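Local structure of chitinase (Thermococcus kodakarensis KOD1, 5DHE) at residues Asp2-Ile13 with Tyr89-Trp100. The protein probably binds chitin through this domain, helping the catalytic domains of the chitinase to hydrolyse the polymer. Residues are numbered along the deposited sequence; the frame is centred on the assembly and turned at random.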
loop_
_atom_site.group_PDB
_atom_site.type_symbol
_atom_site.label_atom_id
_atom_site.label_comp_id
_atom_site.label_asym_id
_atom_site.label_seq_id
_atom_site.Cartn_x
_atom_site.Cartn_y
_atom_site.Cartn_z
ATOM N N ASP A 2 6.383 1.302 -18.900
ATOM C CA ASP A 2 5.455 0.201 -18.687
ATOM C C ASP A 2 5.559 -0.315 -17.261
ATOM O O ASP A 2 6.659 -0.394 -16.716
ATOM C CB ASP A 2 5.779 -0.949 -19.630
ATOM C CG ASP A 2 5.866 -0.507 -21.065
ATOM O OD1 ASP A 2 4.837 -0.040 -21.584
ATOM O OD2 ASP A 2 6.959 -0.624 -21.659
ATOM N N LEU A 3 4.423 -0.681 -16.667
ATOM C CA LEU A 3 4.435 -1.239 -15.314
ATOM C C LEU A 3 5.275 -2.514 -15.330
ATOM O O LEU A 3 5.132 -3.342 -16.225
ATOM C CB LEU A 3 3.018 -1.577 -14.870
ATOM C CG LEU A 3 2.185 -0.326 -14.588
ATOM C CD1 LEU A 3 0.752 -0.763 -14.299
ATOM C CD2 LEU A 3 2.779 0.478 -13.401
ATOM N N VAL A 4 6.137 -2.676 -14.333
ATOM C CA VAL A 4 6.985 -3.860 -14.299
ATOM C C VAL A 4 6.206 -5.135 -13.964
ATOM O O VAL A 4 6.526 -6.208 -14.473
ATOM C CB VAL A 4 8.141 -3.681 -13.290
ATOM C CG1 VAL A 4 8.969 -4.978 -13.196
ATOM C CG2 VAL A 4 9.037 -2.519 -13.724
ATOM N N LYS A 5 5.181 -5.033 -13.119
ATOM C CA LYS A 5 4.410 -6.218 -12.739
ATOM C C LYS A 5 2.976 -5.812 -12.449
ATOM O O LYS A 5 2.558 -5.717 -11.300
ATOM C CB LYS A 5 5.038 -6.898 -11.512
ATOM C CG LYS A 5 4.510 -8.325 -11.287
ATOM C CD LYS A 5 5.246 -9.061 -10.166
ATOM C CE LYS A 5 4.854 -10.547 -10.118
ATOM N NZ LYS A 5 3.410 -10.819 -9.934
ATOM N N PRO A 6 2.198 -5.580 -13.511
ATOM C CA PRO A 6 0.796 -5.166 -13.411
ATOM C C PRO A 6 -0.177 -6.082 -12.694
ATOM O O PRO A 6 -1.340 -5.726 -12.546
ATOM C CB PRO A 6 0.408 -4.898 -14.866
ATOM C CG PRO A 6 1.265 -5.858 -15.625
ATOM C CD PRO A 6 2.600 -5.766 -14.917
ATOM N N ASP A 7 0.271 -7.255 -12.254
ATOM C CA ASP A 7 -0.637 -8.123 -11.511
ATOM C C ASP A 7 -0.216 -8.253 -10.048
ATOM O O ASP A 7 -0.668 -9.162 -9.340
ATOM C CB ASP A 7 -0.733 -9.514 -12.170
ATOM C CG ASP A 7 0.548 -10.317 -12.057
ATOM O OD1 ASP A 7 1.595 -9.755 -11.685
ATOM O OD2 ASP A 7 0.505 -11.531 -12.361
ATOM N N ALA A 8 0.614 -7.322 -9.575
ATOM C CA ALA A 8 1.090 -7.407 -8.201
ATOM C C ALA A 8 0.043 -7.098 -7.123
ATOM O O ALA A 8 -0.083 -7.844 -6.151
ATOM C CB ALA A 8 2.321 -6.497 -8.016
ATOM N N PHE A 9 -0.715 -6.020 -7.284
ATOM C CA PHE A 9 -1.709 -5.656 -6.262
ATOM C C PHE A 9 -2.952 -6.532 -6.247
ATOM O O PHE A 9 -3.501 -6.873 -7.299
ATOM C CB PHE A 9 -2.239 -4.221 -6.462
ATOM C CG PHE A 9 -1.381 -3.124 -5.882
ATOM C CD1 PHE A 9 -1.124 -3.063 -4.520
ATOM C CD2 PHE A 9 -0.925 -2.093 -6.698
ATOM C CE1 PHE A 9 -0.432 -1.979 -3.972
ATOM C CE2 PHE A 9 -0.228 -0.997 -6.162
ATOM C CZ PHE A 9 0.017 -0.944 -4.788
ATOM N N SER A 10 -3.404 -6.865 -5.043
ATOM C CA SER A 10 -4.668 -7.578 -4.847
ATOM C C SER A 10 -5.208 -6.856 -3.618
ATOM O O SER A 10 -4.755 -7.098 -2.502
ATOM C CB SER A 10 -4.467 -9.059 -4.553
ATOM O OG SER A 10 -5.745 -9.678 -4.465
ATOM N N VAL A 11 -6.183 -5.975 -3.839
ATOM C CA VAL A 11 -6.730 -5.129 -2.787
ATOM C C VAL A 11 -8.212 -5.333 -2.504
ATOM O O VAL A 11 -9.024 -5.440 -3.428
ATOM C CB VAL A 11 -6.494 -3.638 -3.166
ATOM C CG1 VAL A 11 -7.032 -2.702 -2.092
ATOM C CG2 VAL A 11 -5.010 -3.402 -3.390
ATOM N N LYS A 12 -8.556 -5.406 -1.220
ATOM C CA LYS A 12 -9.950 -5.578 -0.812
ATOM C C LYS A 12 -10.249 -4.461 0.166
ATOM O O LYS A 12 -9.469 -4.226 1.092
ATOM C CB LYS A 12 -10.155 -6.930 -0.119
ATOM C CG LYS A 12 -9.927 -8.135 -1.022
ATOM C CD LYS A 12 -10.350 -9.406 -0.319
ATOM C CE LYS A 12 -10.326 -10.584 -1.278
ATOM N NZ LYS A 12 -9.062 -10.616 -2.043
ATOM N N ILE A 13 -11.382 -3.787 -0.012
ATOM C CA ILE A 13 -11.718 -2.682 0.873
ATOM C C ILE A 13 -13.096 -2.825 1.516
ATOM O O ILE A 13 -14.015 -3.391 0.924
ATOM C CB ILE A 13 -11.617 -1.338 0.114
ATOM C CG1 ILE A 13 -12.841 -1.112 -0.762
ATOM C CG2 ILE A 13 -10.374 -1.347 -0.787
ATOM C CD1 ILE A 13 -12.886 0.290 -1.364
ATOM N N TYR A 89 0.634 3.085 -5.092
ATOM C CA TYR A 89 1.700 2.798 -6.045
ATOM C C TYR A 89 2.713 1.839 -5.440
ATOM O O TYR A 89 3.187 2.057 -4.323
ATOM C CB TYR A 89 2.431 4.085 -6.415
ATOM C CG TYR A 89 1.544 5.187 -6.924
ATOM C CD1 TYR A 89 0.760 5.940 -6.053
ATOM C CD2 TYR A 89 1.468 5.461 -8.287
ATOM C CE1 TYR A 89 -0.081 6.935 -6.528
ATOM C CE2 TYR A 89 0.638 6.445 -8.769
ATOM C CZ TYR A 89 -0.133 7.178 -7.889
ATOM O OH TYR A 89 -0.965 8.152 -8.379
ATOM N N LEU A 90 3.056 0.791 -6.183
ATOM C CA LEU A 90 4.046 -0.182 -5.709
ATOM C C LEU A 90 5.382 0.043 -6.404
ATOM O O LEU A 90 5.469 0.020 -7.640
ATOM C CB LEU A 90 3.574 -1.618 -5.977
ATOM C CG LEU A 90 4.635 -2.706 -5.715
ATOM C CD1 LEU A 90 4.919 -2.801 -4.220
ATOM C CD2 LEU A 90 4.125 -4.068 -6.211
ATOM N N TYR A 91 6.415 0.276 -5.609
ATOM C CA TYR A 91 7.758 0.491 -6.132
ATOM C C TYR A 91 8.682 -0.584 -5.590
ATOM O O TYR A 91 8.636 -0.949 -4.402
ATOM C CB TYR A 91 8.309 1.843 -5.681
ATOM C CG TYR A 91 7.575 3.014 -6.259
ATOM C CD1 TYR A 91 7.919 3.523 -7.508
ATOM C CD2 TYR A 91 6.530 3.610 -5.556
ATOM C CE1 TYR A 91 7.228 4.612 -8.052
ATOM C CE2 TYR A 91 5.836 4.685 -6.084
ATOM C CZ TYR A 91 6.187 5.180 -7.327
ATOM O OH TYR A 91 5.500 6.251 -7.852
ATOM N N VAL A 92 9.532 -1.085 -6.470
ATOM C CA VAL A 92 10.535 -2.081 -6.095
ATOM C C VAL A 92 11.791 -1.605 -6.808
ATOM O O VAL A 92 11.784 -1.403 -8.027
ATOM C CB VAL A 92 10.147 -3.507 -6.551
ATOM C CG1 VAL A 92 11.341 -4.461 -6.376
ATOM C CG2 VAL A 92 8.987 -4.018 -5.715
ATOM N N ASN A 93 12.859 -1.380 -6.043
ATOM C CA ASN A 93 14.117 -0.908 -6.609
ATOM C C ASN A 93 13.948 0.309 -7.518
ATOM O O ASN A 93 14.451 0.343 -8.644
ATOM C CB ASN A 93 14.820 -2.060 -7.339
ATOM C CG ASN A 93 15.248 -3.160 -6.376
ATOM O OD1 ASN A 93 15.768 -2.865 -5.299
ATOM N ND2 ASN A 93 15.024 -4.420 -6.747
ATOM N N ASP A 94 13.218 1.296 -7.003
ATOM C CA ASP A 94 12.972 2.559 -7.677
ATOM C C ASP A 94 12.276 2.486 -9.025
ATOM O O ASP A 94 12.466 3.357 -9.879
ATOM C CB ASP A 94 14.289 3.325 -7.811
ATOM C CG ASP A 94 14.907 3.640 -6.463
ATOM O OD1 ASP A 94 14.222 4.267 -5.626
ATOM O OD2 ASP A 94 16.072 3.260 -6.237
ATOM N N GLN A 95 11.475 1.447 -9.219
ATOM C CA GLN A 95 10.721 1.291 -10.459
ATOM C C GLN A 95 9.264 1.072 -10.081
ATOM O O GLN A 95 8.968 0.398 -9.100
ATOM C CB GLN A 95 11.225 0.092 -11.257
ATOM C CG GLN A 95 12.635 0.280 -11.798
ATOM C CD GLN A 95 13.133 -0.908 -12.609
ATOM O OE1 GLN A 95 14.013 -0.758 -13.462
ATOM N NE2 GLN A 95 12.591 -2.089 -12.344
ATOM N N LEU A 96 8.353 1.638 -10.864
ATOM C CA LEU A 96 6.926 1.486 -10.591
ATOM C C LEU A 96 6.483 0.126 -11.125
ATOM O O LEU A 96 6.531 -0.129 -12.332
ATOM C CB LEU A 96 6.145 2.623 -11.276
ATOM C CG LEU A 96 4.628 2.613 -11.084
ATOM C CD1 LEU A 96 4.284 2.847 -9.624
ATOM C CD2 LEU A 96 3.986 3.694 -11.955
ATOM N N TRP A 97 6.071 -0.745 -10.207
ATOM C CA TRP A 97 5.619 -2.090 -10.554
ATOM C C TRP A 97 4.130 -2.191 -10.838
ATOM O O TRP A 97 3.725 -2.869 -11.777
ATOM C CB TRP A 97 5.974 -3.057 -9.426
ATOM C CG TRP A 97 7.383 -3.566 -9.500
ATOM C CD1 TRP A 97 8.481 -2.895 -9.955
ATOM C CD2 TRP A 97 7.824 -4.879 -9.158
ATOM N NE1 TRP A 97 9.585 -3.718 -9.931
ATOM C CE2 TRP A 97 9.208 -4.945 -9.444
ATOM C CE3 TRP A 97 7.180 -6.013 -8.637
ATOM C CZ2 TRP A 97 9.968 -6.104 -9.230
ATOM C CZ3 TRP A 97 7.933 -7.170 -8.423
ATOM C CH2 TRP A 97 9.312 -7.203 -8.721
ATOM N N ASP A 98 3.314 -1.523 -10.031
ATOM C CA ASP A 98 1.871 -1.591 -10.231
ATOM C C ASP A 98 1.201 -0.385 -9.590
ATOM O O ASP A 98 1.815 0.332 -8.798
ATOM C CB ASP A 98 1.341 -2.891 -9.606
ATOM C CG ASP A 98 -0.022 -3.305 -10.147
ATOM O OD1 ASP A 98 -0.510 -2.692 -11.117
ATOM O OD2 ASP A 98 -0.601 -4.266 -9.600
ATOM N N VAL A 99 -0.061 -0.186 -9.944
ATOM C CA VAL A 99 -0.853 0.924 -9.434
ATOM C C VAL A 99 -2.253 0.421 -9.132
ATOM O O VAL A 99 -2.804 -0.393 -9.875
ATOM C CB VAL A 99 -0.999 2.050 -10.504
ATOM C CG1 VAL A 99 -1.920 3.151 -9.993
ATOM C CG2 VAL A 99 0.366 2.642 -10.864
ATOM N N TRP A 100 -2.828 0.895 -8.036
ATOM C CA TRP A 100 -4.198 0.550 -7.679
ATOM C C TRP A 100 -4.979 1.852 -7.862
ATOM O O TRP A 100 -4.559 2.881 -7.285
ATOM C CB TRP A 100 -4.302 0.094 -6.221
ATOM C CG TRP A 100 -5.695 -0.316 -5.845
ATOM C CD1 TRP A 100 -6.315 -1.501 -6.147
ATOM C CD2 TRP A 100 -6.661 0.476 -5.143
ATOM N NE1 TRP A 100 -7.607 -1.490 -5.677
ATOM C CE2 TRP A 100 -7.846 -0.291 -5.055
ATOM C CE3 TRP A 100 -6.642 1.759 -4.579
ATOM C CZ2 TRP A 100 -9.007 0.188 -4.423
ATOM C CZ3 TRP A 100 -7.793 2.239 -3.951
ATOM C CH2 TRP A 100 -8.959 1.451 -3.880
ATOM O OXT TRP A 100 -5.991 1.832 -8.602
HETATM O O HOH W 1 7.773 0.956 -14.359
HETATM O O HOH W 2 -9.307 -3.771 -5.488
#
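The W97 indole lies between two valines: V4 covers one face, its CB 3.7 Å from the centroid of the five-membered ring and 24° off the normal, a CH-pi contact, while V92 of the same hairpin covers the opposite face. K5 crosses the benzo part of the indole at a slant, CB near CE3 and CD 3.7 Å from CZ3 of W97, before NZ turns away to a salt bridge with D7. W100 contributes twice. Its CB sits over one face of the F9 ring, 4.3 Å from the centroid, and its indole receives V11 CB on a face, 3.9 Å from the centroid of the five-membered ring, while water 2, in the indole plane, joins W100 NE1 to V11 O. Backbone N of V99 lies at the F9 edge.

Beside the W97 ring the backbones meet: V4 N donates to L96 O at 3.3 Å, and K5 N to W97 O at 2.9 Å. Toward F9, D98, with CG anti to its backbone N (chi1 -160°), sets its carboxylate against the type I turn from K5 to A8; F9 N reaches OD2 at 2.9 Å in a nearly straight bond (173°) on the anti lone pair. OD1 takes a weak bond from V99 N, so both oxygens are engaged and the group's rotation is restrained.

W97 and D98 both lie opposite L90, a classic beta bulge; V4 and K5 meet the W97 side chain, F9 N that of D98. The result joins the edge strands of the two sheets in a beta-sandwich, 9-15 and 95-99. The F9 N-H and the weaker V99 N-H would favour a D98 carboxylate anion, whereas P6 O, 3.4 Å from D98 OD2, would work against it, so its ionisation may be shifted.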